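Local structure of beta-galactosidase (Bacteroides thetaiotaomicron, 5MUJ) at the XXM/RAM/8OQ/GAL/ARA/8PK site. The protein is a glycoside hydrolase of pectin breakdown that binds chain B of rhamnogalacturonan-II and probably cleaves arabinofuranosidic linkages. Sequence-based numbering; all coordinates share one arbitrary frame.

The XXM/RAM/8OQ/GAL/ARA/8PK site. Residues 61, 84, 158-161, 203-204, 206, 229, 238, 240, 270, 288, 290-291, 331, 333-334, 357. With XXM (3-C-(hydroxylmethyl)-alpha-D-erythrofuranose), chain E; RAM (alpha-L-rhamnopyranose), chain B; 8OQ (alpha-D-aceric acid), chain F; GAL (beta-D-galactopyranose), chain G; ARA (alpha-L-arabinopyranose), chain H; RAM (alpha-L-rhamnopyranose), chain C; RAM (alpha-L-rhamnopyranose), chain D; 8PK (4-O-[(1R)-1-hydroxyethyl]-2-O-methyl-alpha-L-fucopyranose), chain I.
Phe331 CB and Lys334 CG lie over opposite faces of the His333 imidazole, clamping the ring; its NE2 meets the 4-hydroxyl O4 of RAM (chain C) at 2.8 Å, nearly straight (169° at H), with C4 in the ring plane at the edge. Methyl C6 sits over one Phe331 face, and Tyr206 has a water over one of its own. Glu159 CG lies against the Tyr158 ring, whose phenol OH meets RAM (chain C) O3 edge-on at 2.8 Å. That OH also lies over the Arg357 guanidinium, 3.3 Å above the plane. Bent at chi3 (-62°), Arg357 turns end-on: NH1 and NH2 each bond RAM (chain C) O4 at 2.9 Å, a two-pronged grip suiting a flat guanidinium with O4 in its plane. NH1 also salt-bridges Asp61 OD2, shared with Lys334 NZ. An alanine here would probably loosen O4 and leave Asp61 less well neutralised. Long, extended Lys334 reaches RAM (chain C) O3 (NZ to O3 2.6 Å). A water joins RAM (chain C) O2 to Glu159 OE1 and Glu240 OE2, carboxylates that are probably the catalytic pair; the cleaved sugar was likely attached at O2. Small, apolar Ala290 suits the methyl (CB to RAM (chain C) C6 3.6 Å). Farther out, Lys238 NZ donates to 8PK O2 (2.9 Å), an ether oxygen that can only accept. Strands including 59-68, 238-247, 331-340 and 357-363, with the Tyr158 to Val161 loop, surround the beta-propeller's central pocket; the glycan runs outward to XXM, left uncovered by protein.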
ATOM      1  N   ASP A  61      -6.382   7.730  -0.340  1.00  9.75           N
ATOM      2  CA  ASP A  61      -5.061   7.119  -0.121  1.00  8.81           C
ATOM      3  C   ASP A  61      -4.976   5.724  -0.745  1.00  8.51           C
ATOM      4  O   ASP A  61      -5.980   5.193  -1.297  1.00  9.88           O
ATOM      5  CB  ASP A  61      -4.853   7.069   1.425  1.00  9.58           C
ATOM      6  CG  ASP A  61      -3.420   6.927   1.893  1.00 10.64           C
ATOM      7  OD1 ASP A  61      -2.502   6.537   1.158  1.00 13.94           O
ATOM      8  OD2 ASP A  61      -3.219   7.206   3.091  1.00 13.19           O
ATOM      9  N   GLY A  84      -9.442  13.031  13.057  1.00 19.01           N
ATOM     10  CA  GLY A  84      -9.214  11.663  13.526  1.00 17.48           C
ATOM     11  C   GLY A  84     -10.437  10.890  13.970  1.00 17.16           C
ATOM     12  O   GLY A  84     -10.407   9.669  14.009  1.00 16.77           O
ATOM     13  N   TYR A 158     -10.359   7.466  12.184  1.00 14.12           N
ATOM     14  CA  TYR A 158      -9.247   7.186  11.303  1.00 12.88           C
ATOM     15  C   TYR A 158      -8.415   5.976  11.780  1.00 13.51           C
ATOM     16  O   TYR A 158      -7.810   6.010  12.849  1.00 16.01           O
ATOM     17  CB  TYR A 158      -8.359   8.404  11.170  1.00 11.86           C
ATOM     18  CG  TYR A 158      -7.311   8.287  10.081  1.00 13.60           C
ATOM     19  CD1 TYR A 158      -7.681   8.380   8.728  1.00 12.31           C
ATOM     20  CD2 TYR A 158      -5.960   8.092  10.375  1.00 14.34           C
ATOM     21  CE1 TYR A 158      -6.729   8.297   7.701  1.00 14.72           C
ATOM     22  CE2 TYR A 158      -5.009   7.993   9.357  1.00 13.59           C
ATOM     23  CZ  TYR A 158      -5.394   8.105   8.025  1.00 13.29           C
ATOM     24  OH  TYR A 158      -4.437   8.018   7.037  1.00 13.29           O
ATOM     25  N   GLU A 159      -8.388   4.945  10.953  1.00 12.21           N
ATOM     26  CA  GLU A 159      -7.631   3.721  11.170  1.00 14.40           C
ATOM     27  C   GLU A 159      -7.946   3.115  12.541  1.00 15.42           C
ATOM     28  O   GLU A 159      -9.100   2.815  12.797  1.00 15.18           O
ATOM     29  CB  GLU A 159      -6.144   3.927  10.856  1.00 13.84           C
ATOM     30  CG  GLU A 159      -5.913   4.239   9.369  1.00 15.00           C
ATOM     31  CD  GLU A 159      -4.489   4.073   8.855  1.00 16.06           C
ATOM     32  OE1 GLU A 159      -3.539   4.073   9.666  1.00 16.39           O
ATOM     33  OE2 GLU A 159      -4.300   3.995   7.613  1.00 17.16           O
ATOM     34  N   ALA A 160      -6.938   2.988  13.409  1.00 15.58           N
ATOM     35  CA  ALA A 160      -7.055   2.236  14.638  1.00 13.98           C
ATOM     36  C   ALA A 160      -7.339   3.099  15.844  1.00 16.93           C
ATOM     37  O   ALA A 160      -7.155   2.649  16.955  1.00 20.97           O
ATOM     38  CB  ALA A 160      -5.815   1.384  14.876  1.00 14.43           C
ATOM     39  N   VAL A 161      -7.784   4.334  15.655  1.00 17.19           N
ATOM     40  CA  VAL A 161      -8.018   5.230  16.804  1.00 17.55           C
ATOM     41  C   VAL A 161      -9.066   4.733  17.835  1.00 17.50           C
ATOM     42  O   VAL A 161      -8.907   5.004  19.030  1.00 19.53           O
ATOM     43  CB  VAL A 161      -8.351   6.672  16.315  1.00 19.19           C
ATOM     44  CG1 VAL A 161      -9.714   6.735  15.646  1.00 18.51           C
ATOM     45  CG2 VAL A 161      -8.267   7.684  17.449  1.00 22.06           C
ATOM     46  N   LEU A 203      -0.335  -4.735  18.267  1.00 17.14           N
ATOM     47  CA  LEU A 203      -1.152  -3.540  18.463  1.00 15.72           C
ATOM     48  C   LEU A 203      -2.299  -3.424  17.434  1.00 15.52           C
ATOM     49  O   LEU A 203      -3.444  -3.138  17.773  1.00 18.25           O
ATOM     50  CB  LEU A 203      -0.276  -2.284  18.446  1.00 13.72           C
ATOM     51  CG  LEU A 203       0.771  -2.269  19.577  1.00 15.86           C
ATOM     52  CD1 LEU A 203       1.751  -1.095  19.486  1.00 15.01           C
ATOM     53  CD2 LEU A 203       0.090  -2.285  20.950  1.00 15.46           C
ATOM     54  N   THR A 204      -1.967  -3.671  16.178  1.00 14.14           N
ATOM     55  CA  THR A 204      -2.930  -3.550  15.074  1.00 14.26           C
ATOM     56  C   THR A 204      -2.190  -3.960  13.824  1.00 13.73           C
ATOM     57  O   THR A 204      -0.974  -3.850  13.741  1.00 16.85           O
ATOM     58  CB  THR A 204      -3.520  -2.124  14.950  1.00 15.82           C
ATOM     59  OG1 THR A 204      -4.291  -2.026  13.748  1.00 18.02           O
ATOM     60  CG2 THR A 204      -2.417  -1.066  14.936  1.00 18.89           C
ATOM     61  N   TYR A 206      -1.950  -3.349   9.631  1.00 12.83           N
ATOM     62  CA  TYR A 206      -2.222  -2.281   8.673  1.00 11.15           C
ATOM     63  C   TYR A 206      -2.244  -2.870   7.221  1.00 12.10           C
ATOM     64  O   TYR A 206      -2.900  -3.913   7.003  1.00 14.71           O
ATOM     65  CB  TYR A 206      -1.257  -1.139   8.837  1.00 12.42           C
ATOM     66  CG  TYR A 206      -1.352  -0.379  10.129  1.00 11.73           C
ATOM     67  CD1 TYR A 206      -2.365   0.544  10.335  1.00 11.08           C
ATOM     68  CD2 TYR A 206      -0.415  -0.554  11.150  1.00 12.69           C
ATOM     69  CE1 TYR A 206      -2.456   1.300  11.476  1.00 13.13           C
ATOM     70  CE2 TYR A 206      -0.519   0.176  12.321  1.00 13.18           C
ATOM     71  CZ  TYR A 206      -1.528   1.084  12.495  1.00 15.23           C
ATOM     72  OH  TYR A 206      -1.574   1.829  13.650  1.00 17.78           O
ATOM     73  N   GLY A 229       1.788  -2.745  13.901  1.00 13.10           N
ATOM     74  CA  GLY A 229       2.370  -2.034  15.032  1.00 13.09           C
ATOM     75  C   GLY A 229       2.646  -2.985  16.200  1.00 13.87           C
ATOM     76  O   GLY A 229       1.878  -3.860  16.462  1.00 14.31           O
ATOM     77  N   LYS A 238       8.012   1.365  20.411  1.00 20.10           N
ATOM     78  CA  LYS A 238       6.858   1.201  19.544  1.00 18.28           C
ATOM     79  C   LYS A 238       7.195   1.666  18.125  1.00 17.86           C
ATOM     80  O   LYS A 238       7.913   2.661  17.926  1.00 19.94           O
ATOM     81  CB  LYS A 238       5.660   1.984  20.101  1.00 22.66           C
ATOM     82  CG  LYS A 238       4.329   1.632  19.440  1.00 23.54           C
ATOM     83  CD  LYS A 238       3.265   2.738  19.489  1.00 26.10           C
ATOM     84  CE  LYS A 238       3.596   3.977  18.653  1.00 25.60           C
ATOM     85  NZ  LYS A 238       3.579   3.728  17.176  1.00 30.14           N
ATOM     86  N   GLU A 240       6.010   0.660  13.503  1.00 11.59           N
ATOM     87  CA  GLU A 240       5.417  -0.213  12.458  1.00 12.59           C
ATOM     88  C   GLU A 240       6.500  -0.822  11.607  1.00 10.42           C
ATOM     89  O   GLU A 240       7.439  -0.139  11.188  1.00 12.47           O
ATOM     90  CB  GLU A 240       4.491   0.542  11.471  1.00 12.70           C
ATOM     91  CG  GLU A 240       3.317   1.159  12.170  1.00 16.46           C
ATOM     92  CD  GLU A 240       2.263   1.707  11.230  1.00 16.44           C
ATOM     93  OE1 GLU A 240       2.194   1.303  10.050  1.00 18.71           O
ATOM     94  OE2 GLU A 240       1.515   2.579  11.682  1.00 19.11           O
ATOM     95  N   ILE A 270       7.785   4.536  11.423  1.00 15.51           N
ATOM     96  CA  ILE A 270       6.937   3.672  10.644  1.00 13.99           C
ATOM     97  C   ILE A 270       7.720   3.228   9.447  1.00 13.68           C
ATOM     98  O   ILE A 270       8.326   4.049   8.773  1.00 15.30           O
ATOM     99  CB  ILE A 270       5.650   4.388  10.205  1.00 13.53           C
ATOM    100  CG1 ILE A 270       4.759   4.641  11.419  1.00 14.55           C
ATOM    101  CG2 ILE A 270       4.859   3.553   9.225  1.00 12.89           C
ATOM    102  CD1 ILE A 270       3.564   5.544  11.138  1.00 18.72           C
ATOM    103  N   PHE A 288       7.333   2.999   2.243  1.00 10.32           N
ATOM    104  CA  PHE A 288       7.370   4.319   2.871  1.00 10.83           C
ATOM    105  C   PHE A 288       7.857   4.214   4.296  1.00 10.40           C
ATOM    106  O   PHE A 288       7.724   3.150   4.982  1.00 12.28           O
ATOM    107  CB  PHE A 288       6.039   5.090   2.872  1.00  9.23           C
ATOM    108  CG  PHE A 288       5.111   4.862   4.070  1.00  9.82           C
ATOM    109  CD1 PHE A 288       4.238   3.754   4.118  1.00 10.71           C
ATOM    110  CD2 PHE A 288       5.023   5.783   5.115  1.00 10.22           C
ATOM    111  CE1 PHE A 288       3.356   3.579   5.143  1.00 12.50           C
ATOM    112  CE2 PHE A 288       4.167   5.552   6.234  1.00 10.77           C
ATOM    113  CZ  PHE A 288       3.325   4.472   6.214  1.00 12.23           C
ATOM    114  N   ALA A 290       7.899   6.921   7.895  1.00 13.37           N
ATOM    115  CA  ALA A 290       7.515   8.176   8.533  1.00 13.37           C
ATOM    116  C   ALA A 290       8.183   8.258   9.884  1.00 15.40           C
ATOM    117  O   ALA A 290       8.430   7.200  10.529  1.00 16.18           O
ATOM    118  CB  ALA A 290       6.007   8.340   8.681  1.00 10.12           C
ATOM    119  N   PHE A 291       8.441   9.487  10.334  1.00 14.63           N
ATOM    120  CA  PHE A 291       9.021   9.737  11.690  1.00 14.96           C
ATOM    121  C   PHE A 291      10.334   8.979  11.843  1.00 15.06           C
ATOM    122  O   PHE A 291      10.638   8.428  12.915  1.00 16.30           O
ATOM    123  CB  PHE A 291       8.012   9.411  12.794  1.00 16.96           C
ATOM    124  CG  PHE A 291       6.654   9.966  12.521  1.00 17.57           C
ATOM    125  CD1 PHE A 291       6.491  11.333  12.316  1.00 18.65           C
ATOM    126  CD2 PHE A 291       5.553   9.122  12.348  1.00 19.80           C
ATOM    127  CE1 PHE A 291       5.245  11.859  11.994  1.00 21.51           C
ATOM    128  CE2 PHE A 291       4.309   9.646  12.026  1.00 20.01           C
ATOM    129  CZ  PHE A 291       4.160  11.013  11.838  1.00 21.53           C
ATOM    130  N   PHE A 331       3.498  15.122   3.983  1.00 11.09           N
ATOM    131  CA  PHE A 331       3.831  13.743   3.718  1.00 12.20           C
ATOM    132  C   PHE A 331       3.817  13.502   2.207  1.00 11.94           C
ATOM    133  O   PHE A 331       2.890  13.963   1.514  1.00 12.31           O
ATOM    134  CB  PHE A 331       2.834  12.737   4.341  1.00 12.77           C
ATOM    135  CG  PHE A 331       2.591  12.875   5.830  1.00 14.64           C
ATOM    136  CD1 PHE A 331       3.638  13.097   6.703  1.00 15.54           C
ATOM    137  CD2 PHE A 331       1.309  12.682   6.364  1.00 14.11           C
ATOM    138  CE1 PHE A 331       3.404  13.176   8.071  1.00 17.10           C
ATOM    139  CE2 PHE A 331       1.074  12.789   7.728  1.00 15.94           C
ATOM    140  CZ  PHE A 331       2.130  13.025   8.568  1.00 14.09           C
ATOM    141  N   HIS A 333       4.242  10.000   0.273  1.00 12.06           N
ATOM    142  CA  HIS A 333       4.454   8.687   0.851  1.00 10.44           C
ATOM    143  C   HIS A 333       3.413   7.645   0.448  1.00  9.94           C
ATOM    144  O   HIS A 333       2.249   7.955   0.199  1.00 12.88           O
ATOM    145  CB  HIS A 333       4.543   8.801   2.399  1.00 11.92           C
ATOM    146  CG  HIS A 333       3.244   9.055   3.091  1.00 11.12           C
ATOM    147  ND1 HIS A 333       2.154   9.652   2.515  1.00 11.48           N
ATOM    148  CD2 HIS A 333       2.846   8.732   4.350  1.00 11.01           C
ATOM    149  CE1 HIS A 333       1.161   9.728   3.381  1.00 11.90           C
ATOM    150  NE2 HIS A 333       1.559   9.173   4.510  1.00 12.65           N
ATOM    151  N   LYS A 334       3.867   6.388   0.488  1.00 11.02           N
ATOM    152  CA  LYS A 334       3.116   5.183   0.110  1.00 12.29           C
ATOM    153  C   LYS A 334       3.278   5.034  -1.367  1.00 12.03           C
ATOM    154  O   LYS A 334       3.353   6.050  -2.046  1.00 12.24           O
ATOM    155  CB  LYS A 334       1.681   5.190   0.618  1.00 11.87           C
ATOM    156  CG  LYS A 334       1.578   5.539   2.100  1.00 14.27           C
ATOM    157  CD  LYS A 334       0.178   5.373   2.598  1.00 16.64           C
ATOM    158  CE  LYS A 334       0.080   5.762   4.057  1.00 17.32           C
ATOM    159  NZ  LYS A 334      -1.310   5.620   4.528  1.00 17.42           N
ATOM    160  N   ARG A 357      -5.641  15.210   1.845  1.00 12.09           N
ATOM    161  CA  ARG A 357      -5.025  13.947   1.489  1.00 12.09           C
ATOM    162  C   ARG A 357      -5.583  13.403   0.178  1.00 11.19           C
ATOM    163  O   ARG A 357      -6.774  13.150   0.051  1.00 12.15           O
ATOM    164  CB  ARG A 357      -5.250  12.947   2.626  1.00 12.48           C
ATOM    165  CG  ARG A 357      -4.631  11.584   2.372  1.00 12.41           C
ATOM    166  CD  ARG A 357      -4.670  10.674   3.617  1.00 11.76           C
ATOM    167  NE  ARG A 357      -3.910  11.170   4.774  1.00 12.09           N
ATOM    168  CZ  ARG A 357      -2.844  10.566   5.334  1.00 10.95           C
ATOM    169  NH1 ARG A 357      -2.364   9.431   4.862  1.00 12.49           N
ATOM    170  NH2 ARG A 357      -2.217  11.159   6.342  1.00 14.00           N
TER
HETATM  171  O5  XXM E   1      -8.559  11.191  23.886  1.00 27.44           O
HETATM  172  C5  XXM E   1      -7.304  10.511  23.866  1.00 23.61           C
HETATM  173  C3  XXM E   1      -6.242  11.246  23.037  1.00 23.75           C
HETATM  174  O3  XXM E   1      -5.655  10.234  22.175  1.00 36.69           O
HETATM  175  C4  XXM E   1      -6.890  12.140  21.979  1.00 22.44           C
HETATM  176  O4  XXM E   1      -7.362  13.243  22.758  1.00 27.88           O
HETATM  177  C1  XXM E   1      -6.319  13.603  23.629  1.00 23.61           C
HETATM  178  O1  XXM E   1      -5.450  14.498  22.931  1.00 32.69           O
HETATM  179  C2  XXM E   1      -5.663  12.280  23.995  1.00 23.15           C
HETATM  180  O2  XXM E   1      -4.239  12.324  23.947  1.00 30.93           O
HETATM  181  C1  RAM B   2      -6.092   8.895  21.824  1.00 41.61           C
HETATM  182  C2  RAM B   2      -6.146   8.665  20.337  1.00 40.90           C
HETATM  183  C3  RAM B   2      -4.758   8.573  19.745  1.00 34.22           C
HETATM  184  C4  RAM B   2      -3.963   7.479  20.470  1.00 38.28           C
HETATM  185  C5  RAM B   2      -4.004   7.606  21.997  1.00 44.35           C
HETATM  186  C6  RAM B   2      -3.540   6.325  22.691  1.00 49.77           C
HETATM  187  O2  RAM B   2      -6.845   7.423  20.190  1.00 43.80           O
HETATM  188  O3  RAM B   2      -4.910   8.284  18.347  1.00 40.84           O
HETATM  189  O4  RAM B   2      -2.713   7.942  19.953  1.00 30.25           O
HETATM  190  O5  RAM B   2      -5.319   7.876  22.479  1.00 48.08           O
HETATM  191  O32 8OQ F   3       1.158   5.376  20.221  1.00 39.08           O
HETATM  192  C31 8OQ F   3       0.168   6.108  20.392  1.00 34.02           C
HETATM  193  O6  8OQ F   3      -0.990   5.636  20.480  1.00 33.61           O
HETATM  194  C3  8OQ F   3       0.378   7.610  20.454  1.00 30.51           C
HETATM  195  O3  8OQ F   3       1.764   7.940  20.282  1.00 36.36           O
HETATM  196  C4  8OQ F   3      -0.256   8.238  21.700  1.00 30.78           C
HETATM  197  C5  8OQ F   3       0.713   8.879  22.710  1.00 29.63           C
HETATM  198  O4  8OQ F   3      -1.194   9.210  21.208  1.00 25.60           O
HETATM  199  C1  8OQ F   3      -1.609   8.867  19.895  1.00 26.43           C
HETATM  200  C2  8OQ F   3      -0.364   8.250  19.310  1.00 26.91           C
HETATM  201  O2  8OQ F   3      -0.484   7.494  18.092  1.00 24.17           O
HETATM  202  C1  GAL G   4       0.611   7.575  17.158  1.00 22.33           C
HETATM  203  C2  GAL G   4       0.319   6.638  15.996  1.00 21.54           C
HETATM  204  C3  GAL G   4       1.419   6.735  14.963  1.00 22.52           C
HETATM  205  C4  GAL G   4       1.639   8.196  14.567  1.00 20.32           C
HETATM  206  C5  GAL G   4       1.830   9.094  15.796  1.00 21.80           C
HETATM  207  C6  GAL G   4       1.939  10.570  15.429  1.00 19.32           C
HETATM  208  O2  GAL G   4       0.192   5.287  16.426  1.00 22.85           O
HETATM  209  O3  GAL G   4       1.065   5.913  13.841  1.00 24.79           O
HETATM  210  O4  GAL G   4       0.427   8.667  13.965  1.00 19.21           O
HETATM  211  O5  GAL G   4       0.762   8.932  16.752  1.00 19.47           O
HETATM  212  O6  GAL G   4       2.310  11.284  16.622  1.00 24.79           O
HETATM  213  C1  ARA H   5       0.391   8.622  12.527  1.00 15.98           C
HETATM  214  C2  ARA H   5      -1.034   8.378  12.052  1.00 16.37           C
HETATM  215  C3  ARA H   5      -1.942   9.604  12.167  1.00 18.61           C
HETATM  216  C4  ARA H   5      -1.306  10.813  11.511  1.00 19.28           C
HETATM  217  C5  ARA H   5       0.088  11.005  12.108  1.00 18.75           C
HETATM  218  O2  ARA H   5      -0.975   7.978  10.662  1.00 16.41           O
HETATM  219  O3  ARA H   5      -2.116   9.851  13.593  1.00 22.75           O
HETATM  220  O4  ARA H   5      -2.159  11.951  11.732  1.00 20.63           O
HETATM  221  O5  ARA H   5       0.913   9.826  11.989  1.00 15.63           O
HETATM  222  C1  RAM C   6      -0.260   6.889  10.040  1.00 16.05           C
HETATM  223  C2  RAM C   6      -0.963   6.312   8.838  1.00 16.96           C
HETATM  224  C3  RAM C   6      -1.220   7.445   7.847  1.00 14.81           C
HETATM  225  C4  RAM C   6       0.129   8.073   7.494  1.00 15.73           C
HETATM  226  C5  RAM C   6       0.976   8.547   8.684  1.00 14.63           C
HETATM  227  C6  RAM C   6       2.432   8.761   8.306  1.00 14.55           C
HETATM  228  O2  RAM C   6      -0.117   5.278   8.268  1.00 16.13           O
HETATM  229  O3  RAM C   6      -1.898   6.989   6.674  1.00 15.73           O
HETATM  230  O4  RAM C   6      -0.112   9.234   6.717  1.00 15.32           O
HETATM  231  O5  RAM C   6       0.911   7.712   9.868  1.00 14.93           O
HETATM  232  C1  RAM D   7      -2.822   8.999  14.532  1.00 21.82           C
HETATM  233  C2  RAM D   7      -2.520   9.485  15.949  1.00 21.52           C
HETATM  234  C3  RAM D   7      -3.173  10.831  16.231  1.00 22.85           C
HETATM  235  C4  RAM D   7      -4.638  10.806  15.818  1.00 25.78           C
HETATM  236  C5  RAM D   7      -4.784  10.320  14.387  1.00 24.81           C
HETATM  237  C6  RAM D   7      -6.237  10.260  13.966  1.00 26.70           C
HETATM  238  O2  RAM D   7      -3.003   8.475  16.821  1.00 22.93           O
HETATM  239  O3  RAM D   7      -3.027  11.162  17.614  1.00 25.30           O
HETATM  240  O4  RAM D   7      -5.118  12.135  15.917  1.00 29.72           O
HETATM  241  O5  RAM D   7      -4.226   9.016  14.253  1.00 24.52           O
HETATM  242  O9  8PK I   8      -3.893   1.727  19.642  1.00 31.44           O
HETATM  243  C8  8PK I   8      -3.333   1.246  18.426  1.00 27.43           C
HETATM  244  C10 8PK I   8      -4.290   0.292  17.745  1.00 28.46           C
HETATM  245  O4  8PK I   8      -2.999   2.349  17.570  1.00 27.62           O
HETATM  246  C4  8PK I   8      -2.151   3.318  18.191  1.00 26.30           C
HETATM  247  C5  8PK I   8      -2.430   4.677  17.583  1.00 25.75           C
HETATM  248  C6  8PK I   8      -3.907   5.066  17.723  1.00 29.69           C
HETATM  249  O5  8PK I   8      -2.047   4.675  16.190  1.00 24.10           O
HETATM  250  C3  8PK I   8      -0.678   2.949  18.036  1.00 27.70           C
HETATM  251  O3  8PK I   8      -0.364   1.672  18.600  1.00 28.67           O
HETATM  252  C2  8PK I   8      -0.342   2.931  16.563  1.00 27.18           C
HETATM  253  O2  8PK I   8       1.052   2.621  16.436  1.00 30.36           O
HETATM  254  C7  8PK I   8       1.317   1.320  15.890  1.00 30.05           C
HETATM  255  C1  8PK I   8      -0.689   4.280  15.929  1.00 24.79           C
HETATM  256  O   HOH W   1       2.334   3.763  13.746  1.00 26.50           O
HETATM  257  O   HOH W   2      -0.570   3.457  10.261  1.00 28.05           O
HETATM  258  O   HOH W   3      -5.287   6.512  13.438  1.00 30.40           O